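Local coordinates for protein transcriptional regulator, LacI family (Burkholderia phymatum, PDB 2RGY) that probably regulates transcription as a LacI-family protein, its two-lobed effector-binding core sensing a sugar-like small molecule and relaying this to operator DNA binding, at residues A[119-122]-A[123-127]; A[205-208]-A[209-213]; A[253-256]-A[257-261]. All coordinates share one frame; numbering follows the deposited sequence.

Contact 1: residues A[119-122]-A[123-127]; sequences AAAT and LIEHG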
# COMPACT_ATOMS: atom_id res chain seq x y z
N ALA A 119 11.79 13.85 15.81
CA ALA A 119 12.63 13.52 14.68
C ALA A 119 13.95 14.26 14.81
O ALA A 119 15.02 13.68 14.64
CB ALA A 119 11.94 13.91 13.38
N ALA A 120 13.87 15.55 15.11
CA ALA A 120 15.06 16.36 15.27
C ALA A 120 15.90 15.86 16.45
O ALA A 120 17.11 15.72 16.33
CB ALA A 120 14.69 17.82 15.47
N ALA A 121 15.25 15.60 17.58
CA ALA A 121 15.96 15.15 18.78
C ALA A 121 16.67 13.83 18.56
O ALA A 121 17.75 13.61 19.10
CB ALA A 121 14.99 15.03 19.94
N THR A 122 16.06 12.94 17.79
CA THR A 122 16.68 11.65 17.51
C THR A 122 18.00 11.91 16.80
O THR A 122 19.05 11.43 17.23
CB THR A 122 15.79 10.76 16.60
OG1 THR A 122 14.49 10.61 17.18
CG2 THR A 122 16.42 9.39 16.44
N LEU A 123 17.96 12.70 15.74
CA LEU A 123 19.16 13.02 14.98
C LEU A 123 20.20 13.77 15.81
O LEU A 123 21.37 13.41 15.84
CB LEU A 123 18.80 13.85 13.74
CG LEU A 123 17.95 13.11 12.70
CD1 LEU A 123 17.55 14.05 11.57
CD2 LEU A 123 18.74 11.92 12.17
N ILE A 124 19.77 14.83 16.48
CA ILE A 124 20.70 15.60 17.28
C ILE A 124 21.32 14.79 18.40
O ILE A 124 22.51 14.91 18.66
CB ILE A 124 20.02 16.86 17.84
CG1 ILE A 124 19.80 17.85 16.69
CG2 ILE A 124 20.92 17.50 18.91
CD1 ILE A 124 18.77 18.92 16.98
N GLU A 125 20.54 13.94 19.05
CA GLU A 125 21.05 13.12 20.14
C GLU A 125 22.10 12.13 19.65
O GLU A 125 22.91 11.62 20.43
CB GLU A 125 19.90 12.39 20.84
CG GLU A 125 19.00 13.35 21.62
CD GLU A 125 17.83 12.65 22.29
OE1 GLU A 125 17.63 11.44 22.05
OE2 GLU A 125 17.11 13.32 23.07
N HIS A 126 22.08 11.86 18.35
CA HIS A 126 23.05 10.93 17.77
C HIS A 126 24.26 11.68 17.23
O HIS A 126 25.01 11.15 16.41
CB HIS A 126 22.37 10.08 16.69
CG HIS A 126 21.57 8.95 17.25
ND1 HIS A 126 22.11 7.71 17.51
CD2 HIS A 126 20.29 8.90 17.69
CE1 HIS A 126 21.20 6.94 18.08
NE2 HIS A 126 20.08 7.64 18.20
N GLY A 127 24.45 12.91 17.70
CA GLY A 127 25.59 13.70 17.29
C GLY A 127 25.55 14.44 15.97
O GLY A 127 26.52 15.09 15.60

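Contact 2: residues A[205-208]-A[209-213]; sequences LARF and QQLGI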
# COMPACT_ATOMS: atom_id res chain seq x y z
N LEU A 205 16.52 6.08 0.61
CA LEU A 205 17.35 4.91 0.85
C LEU A 205 17.67 4.25 -0.48
O LEU A 205 18.72 3.62 -0.64
CB LEU A 205 16.63 3.91 1.76
CG LEU A 205 16.35 4.36 3.20
CD1 LEU A 205 15.69 3.22 3.97
CD2 LEU A 205 17.65 4.76 3.86
N ALA A 206 16.74 4.39 -1.43
CA ALA A 206 16.91 3.79 -2.75
C ALA A 206 18.04 4.48 -3.49
O ALA A 206 18.89 3.81 -4.07
CB ALA A 206 15.63 3.89 -3.55
N ARG A 207 18.04 5.80 -3.47
CA ARG A 207 19.06 6.60 -4.14
C ARG A 207 20.42 6.38 -3.50
O ARG A 207 21.39 6.12 -4.19
CB ARG A 207 18.69 8.09 -4.10
CG ARG A 207 19.64 8.99 -4.88
CD ARG A 207 19.91 8.40 -6.26
NE ARG A 207 20.72 9.29 -7.09
CZ ARG A 207 21.29 8.93 -8.24
NH1 ARG A 207 21.15 7.69 -8.70
NH2 ARG A 207 22.02 9.80 -8.92
N PHE A 208 20.48 6.50 -2.18
CA PHE A 208 21.73 6.30 -1.46
C PHE A 208 22.36 4.96 -1.80
O PHE A 208 23.58 4.86 -1.93
CB PHE A 208 21.49 6.39 0.05
CG PHE A 208 21.13 7.76 0.53
CD1 PHE A 208 20.66 7.95 1.83
CD2 PHE A 208 21.27 8.88 -0.30
CE1 PHE A 208 20.33 9.22 2.31
CE2 PHE A 208 20.94 10.17 0.16
CZ PHE A 208 20.46 10.33 1.47
N GLN A 209 21.54 3.92 -1.92
CA GLN A 209 22.05 2.59 -2.23
C GLN A 209 22.62 2.56 -3.66
O GLN A 209 23.65 1.93 -3.91
CB GLN A 209 20.94 1.55 -2.07
CG GLN A 209 21.40 0.08 -2.04
CD GLN A 209 21.72 -0.49 -3.41
OE1 GLN A 209 21.18 -0.05 -4.42
NE2 GLN A 209 22.59 -1.50 -3.45
N GLN A 210 21.97 3.27 -4.57
CA GLN A 210 22.43 3.33 -5.96
C GLN A 210 23.79 4.02 -6.07
O GLN A 210 24.57 3.69 -6.97
CB GLN A 210 21.42 4.08 -6.84
CG GLN A 210 20.03 3.44 -6.90
CD GLN A 210 19.04 4.24 -7.73
OE1 GLN A 210 19.30 5.37 -8.13
NE2 GLN A 210 17.88 3.65 -7.98
N LEU A 211 24.09 4.95 -5.16
CA LEU A 211 25.35 5.69 -5.22
C LEU A 211 26.43 5.23 -4.24
O LEU A 211 27.50 5.83 -4.15
CB LEU A 211 25.08 7.18 -5.02
CG LEU A 211 24.15 7.82 -6.06
CD1 LEU A 211 23.75 9.23 -5.61
CD2 LEU A 211 24.84 7.85 -7.40
N GLY A 212 26.15 4.17 -3.49
CA GLY A 212 27.13 3.68 -2.55
C GLY A 212 27.22 4.49 -1.27
O GLY A 212 28.21 4.39 -0.54
N ILE A 213 26.20 5.30 -0.99
CA ILE A 213 26.15 6.10 0.22
C ILE A 213 25.49 5.23 1.28
O ILE A 213 24.28 4.97 1.22
CB ILE A 213 25.32 7.37 0.02
CG1 ILE A 213 26.00 8.27 -1.02
CG2 ILE A 213 25.14 8.09 1.35
CD1 ILE A 213 25.12 9.35 -1.57

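Contact 3: residues A[253-256]-A[257-261]; sequences RWLI and NQCYG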
# COMPACT_ATOMS: atom_id res chain seq x y z
N ARG A 253 -15.62 6.20 15.22
CA ARG A 253 -16.57 5.88 16.29
C ARG A 253 -17.39 7.12 16.64
O ARG A 253 -18.61 7.03 16.84
CB ARG A 253 -15.84 5.37 17.53
CG ARG A 253 -15.37 3.93 17.37
CD ARG A 253 -14.63 3.44 18.60
NE ARG A 253 -14.33 2.01 18.49
CZ ARG A 253 -13.63 1.32 19.38
NH1 ARG A 253 -13.14 1.93 20.46
NH2 ARG A 253 -13.43 0.03 19.20
N TRP A 254 -16.73 8.27 16.70
CA TRP A 254 -17.40 9.53 17.00
C TRP A 254 -18.50 9.76 15.97
O TRP A 254 -19.62 10.12 16.31
CB TRP A 254 -16.40 10.69 16.94
CG TRP A 254 -17.01 12.02 17.25
CD1 TRP A 254 -17.31 12.52 18.49
CD2 TRP A 254 -17.42 13.02 16.31
NE1 TRP A 254 -17.87 13.77 18.38
CE2 TRP A 254 -17.96 14.10 17.05
CE3 TRP A 254 -17.40 13.12 14.91
CZ2 TRP A 254 -18.46 15.26 16.44
CZ3 TRP A 254 -17.90 14.28 14.30
CH2 TRP A 254 -18.42 15.33 15.06
N LEU A 255 -18.16 9.54 14.70
CA LEU A 255 -19.10 9.72 13.60
C LEU A 255 -20.26 8.72 13.70
O LEU A 255 -21.41 9.07 13.49
CB LEU A 255 -18.37 9.56 12.27
CG LEU A 255 -19.18 9.83 10.99
CD1 LEU A 255 -19.69 11.26 11.02
CD2 LEU A 255 -18.30 9.58 9.76
N ILE A 256 -19.94 7.48 14.03
CA ILE A 256 -20.96 6.45 14.16
C ILE A 256 -21.94 6.81 15.29
O ILE A 256 -23.14 6.58 15.16
CB ILE A 256 -20.30 5.05 14.36
CG1 ILE A 256 -19.60 4.64 13.05
CG2 ILE A 256 -21.34 4.02 14.75
CD1 ILE A 256 -18.89 3.29 13.09
N ASN A 257 -21.44 7.39 16.37
CA ASN A 257 -22.30 7.81 17.48
C ASN A 257 -23.37 8.78 16.96
O ASN A 257 -24.56 8.61 17.20
CB ASN A 257 -21.48 8.53 18.56
CG ASN A 257 -20.71 7.58 19.46
OD1 ASN A 257 -19.98 8.02 20.36
ND2 ASN A 257 -20.86 6.28 19.24
N GLN A 258 -22.92 9.81 16.25
CA GLN A 258 -23.80 10.83 15.71
C GLN A 258 -24.79 10.27 14.68
O GLN A 258 -25.95 10.69 14.63
CB GLN A 258 -22.99 11.93 15.03
CG GLN A 258 -21.62 12.22 15.65
CD GLN A 258 -21.71 12.81 17.04
OE1 GLN A 258 -22.32 13.86 17.24
NE2 GLN A 258 -21.07 12.15 18.01
N CYS A 259 -24.32 9.32 13.86
CA CYS A 259 -25.13 8.73 12.80
C CYS A 259 -26.06 7.59 13.17
O CYS A 259 -27.23 7.59 12.77
CB CYS A 259 -24.24 8.20 11.68
SG CYS A 259 -23.44 9.42 10.65
N TYR A 260 -25.55 6.63 13.93
CA TYR A 260 -26.34 5.46 14.27
C TYR A 260 -26.73 5.21 15.72
O TYR A 260 -27.25 4.13 16.03
CB TYR A 260 -25.65 4.23 13.70
CG TYR A 260 -25.26 4.38 12.24
CD1 TYR A 260 -26.23 4.59 11.27
CD2 TYR A 260 -23.94 4.28 11.83
CE1 TYR A 260 -25.89 4.70 9.92
CE2 TYR A 260 -23.59 4.38 10.48
CZ TYR A 260 -24.57 4.60 9.53
OH TYR A 260 -24.25 4.68 8.20
N GLY A 261 -26.48 6.16 16.61
CA GLY A 261 -26.89 5.97 17.98
C GLY A 261 -26.04 5.10 18.89
O GLY A 261 -26.50 4.70 19.97

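Contact 1: residues A[119-122]-A[123-127]
Ile124 sets its CG1 branch beside its own backbone N (chi1 -72°) and then runs on extended, so the branch lies back over the carbonyl of Ala120. CG1 sits 3.5 Å from Ala120 O, and the terminal CD1 comes within 4.5 Å of Ala120 CB. Thr122 does the reverse with its methyl: CG2 is trans to the backbone N and faces down the helix, 4.1 Å from CD2 of the His126 ring. Thr122 and His126 thus extend alongside one another in the same direction, one helical turn apart. The threonine hydroxyl looks back up the helix instead and bonds to Leu118 O, which satisfies the polar end of a buried residue. Leu123 leans over the turn before it, its CG 3.6 Å from Ala119 O.

Beneath these side chains runs the last full turn of an alpha helix. Ile124 N bonds to Ala120 O at 2.8 Å and almost straight, with 174° at the hydrogen. Leu123 N to Ala119 O is longer, at 3.3 Å. By His126 the pattern is fraying: its N-H bonds to Leu123 O, and any bond to Thr122 O is weak and doubtful. A Schellman motif finishes the helix, with Gly127 at positive phi. Gly127 N bonds to Ile124 O at 2.9 Å, and the next N-H along reaches Leu123 O.

This is the C-terminal end of helix 112-125. Ala120 and Ile124 pack on helix 141-155, where both touch Leu154, and Ala120 also meets Phe150. From the same turn Thr122 and Leu123 reach Ile222 of strand 220-223 in the mixed sheet. Met276 packs against Thr122 and His126, and Arg282 bonds to Glu125 O, so the helix end is also tied to the last modelled residue of the chain.

Contact 2: residues A[205-208]-A[209-213]
The guanidinium of Arg207 has Leu211 CD1 over one face, 3.2 Å above the plane and displaced toward the rim, while Gln210 OE1 meets it edge-on. Arg207 NH1 donates to Gln210 OE1 at 3.0 Å, and the bond lies close to the planes of both groups even though guanidinium and amide stand 90° apart. Two torsions make this possible: CG of Arg207 is trans to the backbone N (chi1 -175°), and the chain then bends at chi2, which carries NE over the leucine, 3.4 Å from Leu211 CD1. Gln210 OE1 has a second partner in Tyr177 OH, so two partners hold the amide oxygen, which should limit its rotation.

Phe208 supplies the other flat group. Ile213 CG2 lies over one face of its ring, 4.1 Å from Phe208 CG, and closer to the backbone Phe208 CB and Ile213 CB are 4.0 Å apart. The isoleucine gets there because the chain doubles back at Gly212, which has positive phi. Ile213 N bonds to Phe208 O at 2.8 Å, Gly212 N makes a weak bond to Gln209 O, and together they form a Schellman motif. Leu211 N bonds to Arg207 O at 3.1 Å and also, weakly, to Phe208 O.

All this closes helix 198-210 of the beta-alpha-beta unit that joins strands 192-195 and 220-223. Phe208 and Leu205 face inward onto Val221 of the second strand and onto Val215 in the connection, with Val219 also against Phe208 and Ile213. Along another side, helix 173-186 meets Arg207, Phe208 and Leu211 through Tyr177, Cys181, Thr180 and Leu184. Ala206 and Gln209 face the dimer partner, packing on Tyr232 and Pro235 of the second subunit.

Contact 3: residues A[253-256]-A[257-261]
Gln258 folds back over Trp254, one turn earlier in the helix, and nearly every atom of its side chain has something to touch. CB rests 3.6 Å from Leu255 O. CG, swung off its usual staggered position (chi1 -32°), stands over the six-membered ring of Trp254, 4.2 Å from its centroid and only 4° off the ring normal, a clear CH-pi contact. The chain then bends, and CD comes over the ring junction, 4.0 Å from Trp254 CE2. From there the amide lies almost flat on the indole, the two planes 15° apart. At the tip, OE1 is 4.2 Å from Trp254 CZ2, while NE2 lies above the rim of the five-membered ring, 3.6 Å from Trp254 NE1. The tryptophan's own carbonyl also takes a hydrogen bond here, Gln258 NE2 to Trp254 O at 3.0 Å, with the oxygen near the amide plane.

Farther round the helix the contacts are mainly apolar. Leu255 CD1 meets Cys259 SG at 4.2 Å, and Ile256 CG2 touches the Tyr260 ring at its edge, 3.9 Å from CD2. Leu255 and Ile256 pack on Ile11 of strand 10-14, and Leu255 and Trp254 on Val94 of strand 93-96, so the end of helix 244-260 lies against the parallel sheet. Tyr260 OH bonds to Asp69, and Arg253 makes a salt bridge with Glu33. The helix stops at Gly261, which has positive phi and whose N bonds to Asn257 O.

Trp254 O thus takes two donors from one residue, a weak bond from the backbone N of Gln258 and a stronger one from its amide. That second bond helps to set the rotation of the amide. The indole takes an aliphatic CH and the amide of Gln258 on one face, and also meets Arg268 (cation-pi) and Val94.

Overall arrangement
All three contacts are partly buried C-terminal helix ends near the outside of the fold that turn at a glycine of positive phi, and each sets apolar side chains against a sheet. Contact 1 has the most buried residues, four of eight touching; contacts 2 and 3 have more exposed rims. Contacts 1 and 2 share a lobe, their centres 22 Å apart, and both reach strand 220-223. Contact 3 packs on the parallel sheet of the other lobe, 41 and 48 Å from their centres. Contact 1 is mainly aliphatic and backbone; contact 2 adds an arginine held by amide and leucine against helix 173-186, with Ala206 and Gln209 at the subunit interface; contact 3 relies on an amide over an indole.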